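Local coordinates for protein BtGH115A (Bacteroides thetaiotaomicron, PDB 5BY3) that is a family GH115 glycoside hydrolase, a 4-O-methyl-alpha-glucuronidase with specificity for decorated arabinogalactans, at residues 317-322 with 356-361; 404-409 with 559-564; 440-445 with 488-493. All coordinates share one frame; numbering follows the deposited sequence.

Interaction 1: 317-322 with 356-361; sequences RVFVDQ and QVPEDV
Phe319 reaches from helix 308-329 to the Gln356-Val357-Pro358 corner of the neighbouring loop, and its ring makes every close contact between 317-322 and 356-361. The CA-CB bond points toward the loop, and with CG anti to the carbonyl carbon (chi1 -66°) the ring is carried outward until the CD2-CE2 side meets its three partners. The carbonyl oxygen of Gln356 lies at the ring edge, in the ring plane, 3.6 Å from Phe319 CE2. Val357 comes to the same ring carbon at a slant: its CG2, the branch lying beside its own backbone N, is 3.9 Å from Phe319 CE2. A little further along, Pro358 CD approaches Phe319 CD2 at 4.3 Å, also obliquely.

The residue types suit these places. A flat, wide side chain can span the gap from a helix whose CA atom at Phe319 stays 8.1 Å from that of Val357, while branched valine and cyclic proline give compact apolar surfaces to meet it. Pro358 also starts a type I turn, closed by Val361 N bonding to Pro358 O. That turn leads into strand 362-366 of the TIM-like barrel, so the contact packs an outer barrel helix against the entry to a strand. Arg323 of the same helix adds a salt bridge to Asp360.

Chemically the contact is mainly dispersion between hydrocarbon groups, with the slightly positive rim of the phenyl ring probably helped by the partial negative charge of the Gln356 carbonyl, an attraction weaker and less directional than a conventional hydrogen bond.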
loop_
_atom_site.group_PDB
_atom_site.type_symbol
_atom_site.label_atom_id
_atom_site.label_comp_id
_atom_site.label_asym_id
_atom_site.label_seq_id
_atom_site.Cartn_x
_atom_site.Cartn_y
_atom_site.Cartn_z
ATOM N N ARG A 317 -13.611 15.004 26.067
ATOM C CA ARG A 317 -14.271 16.303 25.831
ATOM C C ARG A 317 -14.504 16.509 24.338
ATOM O O ARG A 317 -15.539 17.048 23.914
ATOM C CB ARG A 317 -13.453 17.477 26.442
ATOM C CG ARG A 317 -14.083 18.880 26.318
ATOM C CD ARG A 317 -13.991 19.707 27.599
ATOM N NE ARG A 317 -14.497 18.965 28.767
ATOM C CZ ARG A 317 -15.790 18.814 29.102
ATOM N NH1 ARG A 317 -16.764 19.370 28.380
ATOM N NH2 ARG A 317 -16.124 18.097 30.175
ATOM N N VAL A 318 -13.539 16.052 23.553
ATOM C CA VAL A 318 -13.534 16.254 22.114
ATOM C C VAL A 318 -14.577 15.368 21.422
ATOM O O VAL A 318 -15.334 15.856 20.601
ATOM C CB VAL A 318 -12.096 16.057 21.564
ATOM C CG1 VAL A 318 -12.074 15.640 20.104
ATOM C CG2 VAL A 318 -11.293 17.325 21.788
ATOM N N PHE A 319 -14.633 14.083 21.763
ATOM C CA PHE A 319 -15.637 13.182 21.167
ATOM C C PHE A 319 -17.059 13.733 21.322
ATOM O O PHE A 319 -17.819 13.816 20.344
ATOM C CB PHE A 319 -15.586 11.801 21.806
ATOM C CG PHE A 319 -14.328 11.030 21.539
ATOM C CD1 PHE A 319 -13.478 11.346 20.464
ATOM C CD2 PHE A 319 -14.032 9.920 22.322
ATOM C CE1 PHE A 319 -12.342 10.595 20.207
ATOM C CE2 PHE A 319 -12.882 9.160 22.074
ATOM C CZ PHE A 319 -12.043 9.493 21.002
ATOM N N VAL A 320 -17.378 14.149 22.549
ATOM C CA VAL A 320 -18.730 14.558 22.925
ATOM C C VAL A 320 -19.185 15.743 22.089
ATOM O O VAL A 320 -20.320 15.750 21.611
ATOM C CB VAL A 320 -18.870 14.778 24.471
ATOM C CG1 VAL A 320 -20.221 15.361 24.837
ATOM C CG2 VAL A 320 -18.663 13.466 25.240
ATOM N N ASP A 321 -18.289 16.699 21.849
ATOM C CA ASP A 321 -18.619 17.871 21.016
ATOM C C ASP A 321 -18.624 17.565 19.533
ATOM O O ASP A 321 -19.406 18.173 18.771
ATOM C CB ASP A 321 -17.645 19.033 21.215
ATOM C CG ASP A 321 -17.421 19.408 22.672
ATOM O OD1 ASP A 321 -17.750 18.612 23.589
ATOM O OD2 ASP A 321 -16.868 20.518 22.876
ATOM N N GLN A 322 -17.722 16.673 19.121
ATOM C CA GLN A 322 -17.596 16.298 17.715
ATOM C C GLN A 322 -18.814 15.513 17.234
ATOM O O GLN A 322 -19.389 15.855 16.211
ATOM C CB GLN A 322 -16.314 15.510 17.457
ATOM C CG GLN A 322 -15.080 16.393 17.385
ATOM C CD GLN A 322 -13.805 15.582 17.189
ATOM O OE1 GLN A 322 -13.747 14.381 17.470
ATOM N NE2 GLN A 322 -12.772 16.247 16.705
ATOM N N GLN A 356 -12.296 5.492 26.408
ATOM C CA GLN A 356 -13.579 4.972 25.940
ATOM C C GLN A 356 -13.961 5.586 24.591
ATOM O O GLN A 356 -14.102 6.806 24.470
ATOM C CB GLN A 356 -14.691 5.137 27.001
ATOM C CG GLN A 356 -14.449 4.401 28.326
ATOM C CD GLN A 356 -13.957 2.963 28.161
ATOM O OE1 GLN A 356 -14.699 2.076 27.758
ATOM N NE2 GLN A 356 -12.693 2.732 28.489
ATOM N N VAL A 357 -14.091 4.740 23.574
ATOM C CA VAL A 357 -14.504 5.209 22.243
ATOM C C VAL A 357 -15.872 4.575 21.968
ATOM O O VAL A 357 -16.013 3.359 22.124
ATOM C CB VAL A 357 -13.443 4.856 21.136
ATOM C CG1 VAL A 357 -13.780 5.470 19.797
ATOM C CG2 VAL A 357 -12.047 5.342 21.514
ATOM N N PRO A 358 -16.884 5.377 21.578
ATOM C CA PRO A 358 -18.246 4.831 21.388
ATOM C C PRO A 358 -18.279 3.732 20.352
ATOM O O PRO A 358 -17.652 3.866 19.280
ATOM C CB PRO A 358 -19.069 6.046 20.945
ATOM C CG PRO A 358 -18.302 7.223 21.481
ATOM C CD PRO A 358 -16.852 6.837 21.368
ATOM N N GLU A 359 -18.980 2.648 20.706
ATOM C CA GLU A 359 -18.936 1.329 20.016
ATOM C C GLU A 359 -19.177 1.352 18.491
ATOM O O GLU A 359 -18.702 0.466 17.767
ATOM C CB GLU A 359 -19.905 0.322 20.683
ATOM C CG GLU A 359 -19.719 0.094 22.190
ATOM C CD GLU A 359 -18.731 -1.025 22.523
ATOM O OE1 GLU A 359 -18.941 -2.199 22.123
ATOM O OE2 GLU A 359 -17.733 -0.731 23.215
ATOM N N ASP A 360 -19.912 2.359 18.019
ATOM C CA ASP A 360 -20.194 2.511 16.601
ATOM C C ASP A 360 -18.975 3.041 15.806
ATOM O O ASP A 360 -18.892 2.835 14.598
ATOM C CB ASP A 360 -21.415 3.409 16.388
ATOM C CG ASP A 360 -21.247 4.808 16.996
ATOM O OD1 ASP A 360 -21.238 4.917 18.243
ATOM O OD2 ASP A 360 -21.142 5.794 16.223
ATOM N N VAL A 361 -18.041 3.700 16.497
ATOM C CA VAL A 361 -16.857 4.286 15.861
ATOM C C VAL A 361 -15.859 3.206 15.422
ATOM O O VAL A 361 -15.426 2.350 16.225
ATOM C CB VAL A 361 -16.199 5.392 16.723
ATOM C CG1 VAL A 361 -15.001 6.017 16.009
ATOM C CG2 VAL A 361 -17.218 6.465 17.079
#

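Interaction 2: 404-409 with 559-564; sequences LWLSTM and VKYPVQ. With NI (nickel (II) ion), chain C.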
loop_
_atom_site.group_PDB
_atom_site.type_symbol
_atom_site.label_atom_id
_atom_site.label_comp_id
_atom_site.label_asym_id
_atom_site.label_seq_id
_atom_site.Cartn_x
_atom_site.Cartn_y
_atom_site.Cartn_z
ATOM N N LEU A 404 10.396 7.292 -0.482
ATOM C CA LEU A 404 9.470 8.123 -1.285
ATOM C C LEU A 404 9.731 8.131 -2.770
ATOM O O LEU A 404 8.954 8.733 -3.531
ATOM C CB LEU A 404 9.534 9.580 -0.820
ATOM C CG LEU A 404 9.071 9.978 0.573
ATOM C CD1 LEU A 404 9.385 11.443 0.778
ATOM C CD2 LEU A 404 7.576 9.746 0.657
ATOM N N TRP A 405 10.833 7.517 -3.202
ATOM C CA TRP A 405 11.175 7.639 -4.606
ATOM C C TRP A 405 10.533 6.557 -5.465
ATOM O O TRP A 405 9.709 6.866 -6.344
ATOM C CB TRP A 405 12.656 7.723 -4.765
ATOM C CG TRP A 405 13.170 7.643 -6.159
ATOM C CD1 TRP A 405 12.638 8.203 -7.298
ATOM C CD2 TRP A 405 14.381 7.005 -6.551
ATOM N NE1 TRP A 405 13.449 7.935 -8.372
ATOM C CE2 TRP A 405 14.532 7.212 -7.938
ATOM C CE3 TRP A 405 15.352 6.262 -5.859
ATOM C CZ2 TRP A 405 15.611 6.681 -8.658
ATOM C CZ3 TRP A 405 16.430 5.738 -6.572
ATOM C CH2 TRP A 405 16.535 5.937 -7.963
ATOM N N LEU A 406 10.902 5.310 -5.172
ATOM C CA LEU A 406 10.370 4.128 -5.804
ATOM C C LEU A 406 9.518 3.321 -4.807
ATOM O O LEU A 406 9.600 3.503 -3.587
ATOM C CB LEU A 406 11.519 3.270 -6.338
ATOM C CG LEU A 406 12.394 3.968 -7.399
ATOM C CD1 LEU A 406 13.629 3.121 -7.720
ATOM C CD2 LEU A 406 11.582 4.292 -8.657
ATOM N N SER A 407 8.693 2.456 -5.357
ATOM C CA SER A 407 7.777 1.690 -4.615
ATOM C C SER A 407 8.233 0.254 -4.700
ATOM O O SER A 407 7.927 -0.460 -5.682
ATOM C CB SER A 407 6.382 1.831 -5.255
ATOM O OG SER A 407 5.534 0.754 -4.838
ATOM N N THR A 408 8.931 -0.184 -3.656
ATOM C CA THR A 408 9.578 -1.419 -3.716
ATOM C C THR A 408 9.186 -2.427 -2.631
ATOM O O THR A 408 9.840 -3.486 -2.467
ATOM C CB THR A 408 11.109 -1.215 -3.770
ATOM O OG1 THR A 408 11.591 -0.586 -2.570
ATOM C CG2 THR A 408 11.493 -0.427 -5.015
HETATM N N MSE A 409 8.143 -2.109 -1.872
HETATM C CA MSE A 409 7.711 -2.994 -0.794
HETATM C C MSE A 409 7.279 -4.258 -1.478
HETATM O O MSE A 409 6.724 -4.225 -2.578
HETATM C CB MSE A 409 6.581 -2.408 0.002
HETATM C CG MSE A 409 6.427 -3.150 1.327
HETATM SE SE MSE A 409 4.904 -2.306 2.250
HETATM C CE MSE A 409 6.195 -0.985 3.011
ATOM N N VAL A 559 8.143 -1.303 -15.607
ATOM C CA VAL A 559 9.273 -2.233 -15.542
ATOM C C VAL A 559 10.610 -1.505 -15.659
ATOM O O VAL A 559 11.418 -1.577 -14.751
ATOM C CB VAL A 559 9.148 -3.389 -16.591
ATOM C CG1 VAL A 559 10.252 -4.401 -16.421
ATOM C CG2 VAL A 559 7.843 -4.135 -16.426
ATOM N N LYS A 560 10.834 -0.794 -16.758
ATOM C CA LYS A 560 12.172 -0.289 -17.082
ATOM C C LYS A 560 12.636 0.787 -16.094
ATOM O O LYS A 560 13.720 0.662 -15.541
ATOM C CB LYS A 560 12.244 0.183 -18.546
ATOM C CG LYS A 560 13.650 0.352 -19.106
ATOM C CD LYS A 560 13.645 0.381 -20.627
ATOM C CE LYS A 560 15.056 0.407 -21.195
ATOM N NZ LYS A 560 15.518 1.800 -21.426
ATOM N N TYR A 561 11.831 1.817 -15.837
ATOM C CA TYR A 561 12.254 2.835 -14.853
ATOM C C TYR A 561 12.561 2.257 -13.466
ATOM O O TYR A 561 13.656 2.532 -12.988
ATOM C CB TYR A 561 11.315 4.059 -14.750
ATOM C CG TYR A 561 11.891 5.174 -13.856
ATOM C CD1 TYR A 561 12.828 6.102 -14.365
ATOM C CD2 TYR A 561 11.539 5.275 -12.502
ATOM C CE1 TYR A 561 13.371 7.090 -13.557
ATOM C CE2 TYR A 561 12.072 6.252 -11.709
ATOM C CZ TYR A 561 12.988 7.160 -12.235
ATOM O OH TYR A 561 13.534 8.128 -11.421
ATOM N N PRO A 562 11.634 1.463 -12.826
ATOM C CA PRO A 562 12.008 1.004 -11.457
ATOM C C PRO A 562 13.157 0.023 -11.389
ATOM O O PRO A 562 14.019 0.172 -10.531
ATOM C CB PRO A 562 10.716 0.393 -10.879
ATOM C CG PRO A 562 9.823 0.141 -12.055
ATOM C CD PRO A 562 10.243 1.086 -13.167
ATOM N N VAL A 563 13.218 -0.957 -12.279
ATOM C CA VAL A 563 14.372 -1.890 -12.272
ATOM C C VAL A 563 15.703 -1.175 -12.558
ATOM O O VAL A 563 16.704 -1.425 -11.866
ATOM C CB VAL A 563 14.201 -3.160 -13.178
ATOM C CG1 VAL A 563 15.528 -3.922 -13.306
ATOM C CG2 VAL A 563 13.166 -4.112 -12.596
ATOM N N GLN A 564 15.723 -0.287 -13.549
ATOM C CA GLN A 564 16.980 0.336 -13.916
ATOM C C GLN A 564 17.329 1.472 -12.972
ATOM O O GLN A 564 18.515 1.725 -12.696
ATOM C CB GLN A 564 16.995 0.751 -15.381
ATOM C CG GLN A 564 17.001 -0.429 -16.369
ATOM C CD GLN A 564 17.298 -0.009 -17.820
ATOM O OE1 GLN A 564 16.856 1.035 -18.313
ATOM N NE2 GLN A 564 18.046 -0.844 -18.505
HETATM NI NI NI C . 6.778 9.384 -4.215
HETATM O O HOH W 1 8.083 11.494 -4.043
HETATM O O HOH W 2 4.807 7.992 -4.979
#
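Trp405 and Tyr561 meet through their polar rims: indole NE1 donates to the phenol OH at 3.1 Å, with an N-H...O angle of 154°. The oxygen lies 6° out of the indole plane, so what bend the bond has lies largely within that plane. Beside this bond Leu406 supplies the apolar half of the contact, its CD2 lying 3.7 Å from Tyr561 CE2 while CD1 passes near Pro562 O. Leu406 also braces its neighbour, with CG 3.7 Å above the centre of one indole face. Tryptophan and tyrosine suit this buried place because each joins a broad apolar ring to one polar group.

Segment 404-409 belongs to the long loop that follows strand 388-393 of the TIM-like barrel, whereas Tyr561 and Pro562 sit on helix 552-580, which is kinked where the proline nitrogen has no hydrogen to give to the preceding turn. Tyr561 extends toward the loop with CG anti to its N (chi1 -172°). A phenylalanine here would probably leave the indole N-H without its acceptor, and Thr600 OG1, which also bonds the hydroxyl, without that partner.

Further out, Tyr603 packs edge-to-face with Tyr561, and the carboxylate oxygen OE2 of Glu499 takes the backbone N-H of both Trp405 and Leu406. On the preceding residue, Leu404 O binds nickel at 2.4 Å, alongside two waters and Asp436.

Interaction 3: 440-445 with 488-493; sequences AEYQIE and EHYRLA
Tyr490 reaches from helix 476-495 to helix 441-452, its ring passing the Gln443 amide and its hydroxyl ending beside Tyr442. Its CB points toward the other helix, and CG, anti to the carbonyl carbon (chi1 -62°), continues in that direction. Part-way along the ring, CE1 meets the Gln443 amide, with NE2 at 3.7 Å. The two side chains come from opposite directions, and their planes are steeply inclined, 69° apart. At the tip, the hydroxyl oxygen of Tyr490 stops against hydrocarbon of Tyr442, 4.0 Å from CD2 and 4.1 Å from CB. Pro411, at the start of helix 411-423, packs on both tyrosines.

A long aromatic side chain fits here because the backbones are far apart: the nearest CA atoms, those of Gln443 and Tyr490, are separated by 11.0 Å. Helix 441-452 follows the last strand of the TIM-like barrel, and 476-495 is among the helices packed beyond it. Tyr442 keeps its own hydroxyl for His465 ND1 and sets its ring edge-to-face with Trp469.

Gln443 bends at chi2 (91°), and both ends of its amide are engaged by the loop before helix 411-423: OE1 bonds Ser407 OG, while NE2 bonds Met409 O. Those bonds fix the amide's rotation, so Tyr490 packs against a group already held in place, and the contact between the helices is one of van der Waals fit and not of polar pairing.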
loop_
_atom_site.group_PDB
_atom_site.type_symbol
_atom_site.label_atom_id
_atom_site.label_comp_id
_atom_site.label_asym_id
_atom_site.label_seq_id
_atom_site.Cartn_x
_atom_site.Cartn_y
_atom_site.Cartn_z
ATOM N N ALA A 440 3.698 3.079 -7.738
ATOM C CA ALA A 440 3.272 1.997 -6.843
ATOM C C ALA A 440 2.063 1.298 -7.419
ATOM O O ALA A 440 1.306 0.630 -6.666
ATOM C CB ALA A 440 2.877 2.584 -5.485
ATOM N N GLU A 441 1.846 1.518 -8.722
ATOM C CA GLU A 441 0.719 0.985 -9.449
ATOM C C GLU A 441 0.418 -0.478 -9.095
ATOM O O GLU A 441 -0.736 -0.876 -8.843
ATOM C CB GLU A 441 0.980 1.073 -10.943
ATOM C CG GLU A 441 1.128 2.488 -11.503
ATOM C CD GLU A 441 2.580 2.942 -11.671
ATOM O OE1 GLU A 441 3.510 2.318 -11.112
ATOM O OE2 GLU A 441 2.787 3.940 -12.405
ATOM N N TYR A 442 1.461 -1.287 -9.057
ATOM C CA TYR A 442 1.248 -2.675 -8.813
ATOM C C TYR A 442 0.753 -2.928 -7.368
ATOM O O TYR A 442 -0.321 -3.549 -7.198
ATOM C CB TYR A 442 2.471 -3.554 -9.179
ATOM C CG TYR A 442 2.142 -4.995 -8.825
ATOM C CD1 TYR A 442 1.172 -5.694 -9.550
ATOM C CD2 TYR A 442 2.695 -5.614 -7.695
ATOM C CE1 TYR A 442 0.813 -6.973 -9.193
ATOM C CE2 TYR A 442 2.327 -6.917 -7.337
ATOM C CZ TYR A 442 1.386 -7.576 -8.103
ATOM O OH TYR A 442 0.992 -8.838 -7.797
ATOM N N GLN A 443 1.500 -2.455 -6.357
ATOM C CA GLN A 443 1.118 -2.675 -4.932
ATOM C C GLN A 443 -0.308 -2.185 -4.598
ATOM O O GLN A 443 -1.048 -2.852 -3.863
ATOM C CB GLN A 443 2.116 -2.051 -3.952
ATOM C CG GLN A 443 3.529 -2.661 -3.969
ATOM C CD GLN A 443 4.515 -1.982 -4.943
ATOM O OE1 GLN A 443 4.111 -1.243 -5.854
ATOM N NE2 GLN A 443 5.812 -2.240 -4.761
ATOM N N ILE A 444 -0.678 -1.051 -5.195
ATOM C CA ILE A 444 -1.967 -0.432 -5.035
ATOM C C ILE A 444 -3.027 -1.400 -5.549
ATOM O O ILE A 444 -4.031 -1.636 -4.876
ATOM C CB ILE A 444 -2.037 0.929 -5.773
ATOM C CG1 ILE A 444 -1.104 1.957 -5.100
ATOM C CG2 ILE A 444 -3.477 1.468 -5.848
ATOM C CD1 ILE A 444 -0.820 3.209 -5.928
ATOM N N GLU A 445 -2.812 -1.974 -6.720
ATOM C CA GLU A 445 -3.827 -2.848 -7.270
ATOM C C GLU A 445 -3.906 -4.156 -6.470
ATOM O O GLU A 445 -5.000 -4.703 -6.250
ATOM C CB GLU A 445 -3.575 -3.122 -8.747
ATOM C CG GLU A 445 -4.716 -3.878 -9.420
ATOM C CD GLU A 445 -4.543 -4.016 -10.914
ATOM O OE1 GLU A 445 -3.867 -3.170 -11.535
ATOM O OE2 GLU A 445 -5.107 -4.979 -11.479
ATOM N N GLU A 488 12.814 -10.587 -8.539
ATOM C CA GLU A 488 14.140 -10.370 -8.020
ATOM C C GLU A 488 14.313 -8.958 -7.553
ATOM O O GLU A 488 15.026 -8.753 -6.586
ATOM C CB GLU A 488 15.219 -10.742 -9.038
ATOM C CG GLU A 488 15.493 -12.237 -9.060
ATOM C CD GLU A 488 16.083 -12.730 -7.757
ATOM O OE1 GLU A 488 17.235 -12.264 -7.487
ATOM O OE2 GLU A 488 15.394 -13.560 -7.049
ATOM N N HIS A 489 13.634 -8.028 -8.231
ATOM C CA HIS A 489 13.504 -6.589 -7.890
ATOM C C HIS A 489 12.981 -6.430 -6.479
ATOM O O HIS A 489 13.630 -5.774 -5.634
ATOM C CB HIS A 489 12.554 -5.944 -8.870
ATOM C CG HIS A 489 12.415 -4.465 -8.742
ATOM N ND1 HIS A 489 13.474 -3.594 -8.915
ATOM C CD2 HIS A 489 11.316 -3.688 -8.542
ATOM C CE1 HIS A 489 13.046 -2.348 -8.768
ATOM N NE2 HIS A 489 11.738 -2.375 -8.556
ATOM N N TYR A 490 11.847 -7.065 -6.193
ATOM C CA TYR A 490 11.234 -6.920 -4.872
ATOM C C TYR A 490 12.040 -7.581 -3.739
ATOM O O TYR A 490 12.035 -7.119 -2.595
ATOM C CB TYR A 490 9.798 -7.407 -4.892
ATOM C CG TYR A 490 8.913 -6.622 -5.829
ATOM C CD1 TYR A 490 8.897 -5.221 -5.800
ATOM C CD2 TYR A 490 8.075 -7.263 -6.726
ATOM C CE1 TYR A 490 8.064 -4.484 -6.638
ATOM C CE2 TYR A 490 7.230 -6.528 -7.580
ATOM C CZ TYR A 490 7.235 -5.137 -7.523
ATOM O OH TYR A 490 6.427 -4.380 -8.374
ATOM N N ARG A 491 12.784 -8.611 -4.085
ATOM C CA ARG A 491 13.523 -9.380 -3.115
ATOM C C ARG A 491 14.801 -8.634 -2.700
ATOM O O ARG A 491 15.144 -8.571 -1.499
ATOM C CB ARG A 491 13.805 -10.774 -3.685
ATOM C CG ARG A 491 14.811 -11.582 -2.914
ATOM C CD ARG A 491 15.568 -12.524 -3.844
ATOM N NE ARG A 491 16.805 -12.749 -3.156
ATOM C CZ ARG A 491 18.008 -12.626 -3.669
ATOM N NH1 ARG A 491 18.178 -12.354 -4.938
ATOM N NH2 ARG A 491 19.051 -12.814 -2.879
ATOM N N LEU A 492 15.465 -8.021 -3.681
ATOM C CA LEU A 492 16.665 -7.270 -3.403
ATOM C C LEU A 492 16.366 -5.918 -2.706
ATOM O O LEU A 492 17.196 -5.439 -1.898
ATOM C CB LEU A 492 17.454 -7.066 -4.684
ATOM C CG LEU A 492 18.134 -8.269 -5.356
ATOM C CD1 LEU A 492 18.266 -7.934 -6.820
ATOM C CD2 LEU A 492 19.509 -8.653 -4.794
ATOM N N ALA A 493 15.205 -5.327 -3.031
ATOM C CA ALA A 493 14.706 -4.110 -2.371
ATOM C C ALA A 493 14.299 -4.399 -0.915
ATOM O O ALA A 493 14.528 -3.567 -0.057
ATOM C CB ALA A 493 13.558 -3.513 -3.124
#

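From the N terminus, interaction 1 comes first, closing a short loop of 33 residues between an outer barrel helix and the approach to strand 362-366. Interaction 2 opens only after that and closes a much longer excursion, 149 residues, tying a barrel loop to helix 552-580. Interaction 3 is nested within this excursion, joining helix 441-452 to helix 476-495. Interactions 2 and 3 are neighbours, with centres about 7 Å apart: Gln443 NE2 lies 2.9 Å from Ser407 O, a probable hydrogen bond, and Pro562 packs on His489. Together they fasten the barrel to the helices beyond it, whereas interaction 1 stands apart, its nearest atoms about 24 Å from interaction 3.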